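Local coordinates for protein maltose operon transcriptional repressor (Staphylococcus aureus subsp. aureus Mu50, PDB 3HCW) that probably represses transcription of the maltose operon, its C-terminal fragment having the periplasmic-binding-protein-like fold used by regulators of this kind to sense small molecules, at residues R149-G152 and F153-A157. Sequence-based numbering, arbitrary orientation.
Sequences RIQG and FETVA
Two successive turns of the amphipathic helix 144-159 meet here, and on the outward side Gln151 reaches forward one turn to Thr155. The Gln151 chain leaves with CG anti to the backbone N (chi1 -177°) and then bends at chi2 (57°), which swings the amide along the helix; NE2 donates to Thr155 OG1 at 2.8 Å in a bent bond, with the hydroxyl oxygen almost in the amide plane. An amide and a hydroxyl suit this outward side because the i to i+4 spacing lets them bond to each other across one turn while remaining polar towards solvent. Thr155 OG1 also lies 2.9 Å from Gln151 O, the carbonyl that accepts the Thr155 N-H at 3.0 Å.

Beside this pair, the Ile150 and Glu154 side chains lie alongside one another in the same direction. Ile150 CG2 packs 3.9 Å from Glu154 OE1, and the aliphatic CG of Glu154 rests 3.4 Å from Ile150 O, so the glutamate's methylenes lie against the carbonyl and the carboxylate beside the methyl. Beneath them Glu154 N donates to Ile150 O at 2.9 Å, nearly straight at 174°.

The helix is the crossover of a right-handed beta-alpha-beta unit between parallel strands 133-139 and 163-169, and apolar Ile150, Phe153 and Ala157 face these strands. Phe153, CG anti to its own N, carries its ring away from the preceding turn to Phe136 and Ile166, which Ile150 also touches, while Val156 packs on helix 115-129. Gly152, buried, has no side chain and meets the next turn through its backbone; its carbonyl accepts a weak bond from Val156 N at 3.3 Å. Arg149 accepts the Phe153 N-H through its carbonyl, but its guanidinium heads the other way, where NE hydrogen-bonds Asn115 OD1 and NH1 a glycerol, probably from the crystallisation liquor.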
ATOM      1  N   ARG A 149     -22.332  -2.051  -5.349  1.00 31.86           N
ATOM      2  CA  ARG A 149     -22.239  -1.832  -3.900  1.00 31.35           C
ATOM      3  C   ARG A 149     -23.276  -0.824  -3.393  1.00 32.85           C
ATOM      4  O   ARG A 149     -23.836  -1.011  -2.314  1.00 26.07           O
ATOM      5  CB  ARG A 149     -20.805  -1.471  -3.472  1.00 23.09           C
ATOM      6  CG  ARG A 149     -19.819  -2.648  -3.626  1.00 21.17           C
ATOM      7  CD  ARG A 149     -18.391  -2.294  -3.219  1.00 28.45           C
ATOM      8  NE  ARG A 149     -17.456  -3.367  -3.573  1.00 32.64           N
ATOM      9  CZ  ARG A 149     -16.128  -3.245  -3.625  1.00 22.16           C
ATOM     10  NH1 ARG A 149     -15.541  -2.089  -3.349  1.00 26.07           N
ATOM     11  NH2 ARG A 149     -15.380  -4.284  -3.981  1.00 26.17           N
ATOM     12  N   ILE A 150     -23.538   0.226  -4.175  1.00 31.32           N
ATOM     13  CA  ILE A 150     -24.668   1.126  -3.911  1.00 23.81           C
ATOM     14  C   ILE A 150     -26.003   0.363  -3.908  1.00 30.76           C
ATOM     15  O   ILE A 150     -26.786   0.489  -2.961  1.00 35.76           O
ATOM     16  CB  ILE A 150     -24.677   2.364  -4.880  1.00 29.49           C
ATOM     17  CG1 ILE A 150     -23.498   3.291  -4.546  1.00 21.79           C
ATOM     18  CG2 ILE A 150     -25.989   3.150  -4.789  1.00 21.80           C
ATOM     19  CD1 ILE A 150     -23.168   4.319  -5.585  1.00 37.87           C
ATOM     20  N   GLN A 151     -26.252  -0.441  -4.944  1.00 30.47           N
ATOM     21  CA  GLN A 151     -27.487  -1.236  -5.018  1.00 28.94           C
ATOM     22  C   GLN A 151     -27.722  -2.161  -3.800  1.00 34.63           C
ATOM     23  O   GLN A 151     -28.831  -2.231  -3.277  1.00 36.57           O
ATOM     24  CB  GLN A 151     -27.536  -2.049  -6.316  1.00 28.15           C
ATOM     25  CG  GLN A 151     -28.835  -2.856  -6.524  1.00 30.28           C
ATOM     26  CD  GLN A 151     -30.080  -1.987  -6.499  1.00 48.06           C
ATOM     27  OE1 GLN A 151     -30.338  -1.224  -7.434  1.00 52.56           O
ATOM     28  NE2 GLN A 151     -30.864  -2.097  -5.423  1.00 43.17           N
ATOM     29  N   GLY A 152     -26.680  -2.851  -3.347  1.00 27.83           N
ATOM     30  CA  GLY A 152     -26.803  -3.729  -2.186  1.00 33.04           C
ATOM     31  C   GLY A 152     -27.081  -2.960  -0.907  1.00 33.59           C
ATOM     32  O   GLY A 152     -27.791  -3.437  -0.020  1.00 30.78           O
ATOM     33  N   PHE A 153     -26.514  -1.760  -0.824  1.00 32.26           N
ATOM     34  CA  PHE A 153     -26.664  -0.886   0.329  1.00 33.59           C
ATOM     35  C   PHE A 153     -28.098  -0.370   0.422  1.00 40.95           C
ATOM     36  O   PHE A 153     -28.733  -0.454   1.484  1.00 38.68           O
ATOM     37  CB  PHE A 153     -25.675   0.284   0.197  1.00 29.81           C
ATOM     38  CG  PHE A 153     -25.922   1.427   1.148  1.00 36.36           C
ATOM     39  CD1 PHE A 153     -25.438   1.378   2.450  1.00 25.96           C
ATOM     40  CD2 PHE A 153     -26.606   2.571   0.724  1.00 21.69           C
ATOM     41  CE1 PHE A 153     -25.646   2.448   3.326  1.00 27.35           C
ATOM     42  CE2 PHE A 153     -26.818   3.628   1.580  1.00 24.13           C
ATOM     43  CZ  PHE A 153     -26.330   3.572   2.883  1.00 36.98           C
ATOM     44  N   GLU A 154     -28.575   0.179  -0.697  1.00 27.20           N
ATOM     45  CA  GLU A 154     -29.917   0.725  -0.830  1.00 33.80           C
ATOM     46  C   GLU A 154     -30.995  -0.327  -0.590  1.00 33.28           C
ATOM     47  O   GLU A 154     -32.061  -0.011  -0.072  1.00 37.80           O
ATOM     48  CB  GLU A 154     -30.112   1.306  -2.236  1.00 32.93           C
ATOM     49  CG  GLU A 154     -29.390   2.612  -2.514  1.00 34.72           C
ATOM     50  CD  GLU A 154     -29.815   3.219  -3.846  1.00 44.24           C
ATOM     51  OE1 GLU A 154     -29.807   2.493  -4.859  1.00 51.68           O
ATOM     52  OE2 GLU A 154     -30.172   4.414  -3.881  1.00 50.12           O
ATOM     53  N   THR A 155     -30.732  -1.565  -1.004  1.00 31.05           N
ATOM     54  CA  THR A 155     -31.699  -2.651  -0.827  1.00 33.91           C
ATOM     55  C   THR A 155     -31.869  -3.061   0.637  1.00 34.79           C
ATOM     56  O   THR A 155     -33.000  -3.190   1.089  1.00 41.98           O
ATOM     57  CB  THR A 155     -31.371  -3.872  -1.706  1.00 31.08           C
ATOM     58  OG1 THR A 155     -31.454  -3.502  -3.085  1.00 36.40           O
ATOM     59  CG2 THR A 155     -32.359  -4.995  -1.465  1.00 39.43           C
ATOM     60  N   VAL A 156     -30.773  -3.228   1.383  1.00 33.83           N
ATOM     61  CA  VAL A 156     -30.883  -3.607   2.807  1.00 40.09           C
ATOM     62  C   VAL A 156     -31.452  -2.453   3.639  1.00 41.21           C
ATOM     63  O   VAL A 156     -32.290  -2.658   4.525  1.00 34.44           O
ATOM     64  CB  VAL A 156     -29.546  -4.119   3.385  1.00 40.09           C
ATOM     65  CG1 VAL A 156     -29.615  -4.296   4.891  1.00 33.27           C
ATOM     66  CG2 VAL A 156     -29.209  -5.431   2.771  1.00 36.87           C
ATOM     67  N   ALA A 157     -31.036  -1.238   3.299  1.00 45.22           N
ATOM     68  CA  ALA A 157     -31.564  -0.036   3.925  1.00 35.64           C
ATOM     69  C   ALA A 157     -33.062   0.132   3.688  1.00 39.15           C
ATOM     70  O   ALA A 157     -33.785   0.511   4.606  1.00 36.82           O
ATOM     71  CB  ALA A 157     -30.800   1.192   3.461  1.00 36.62           C
TER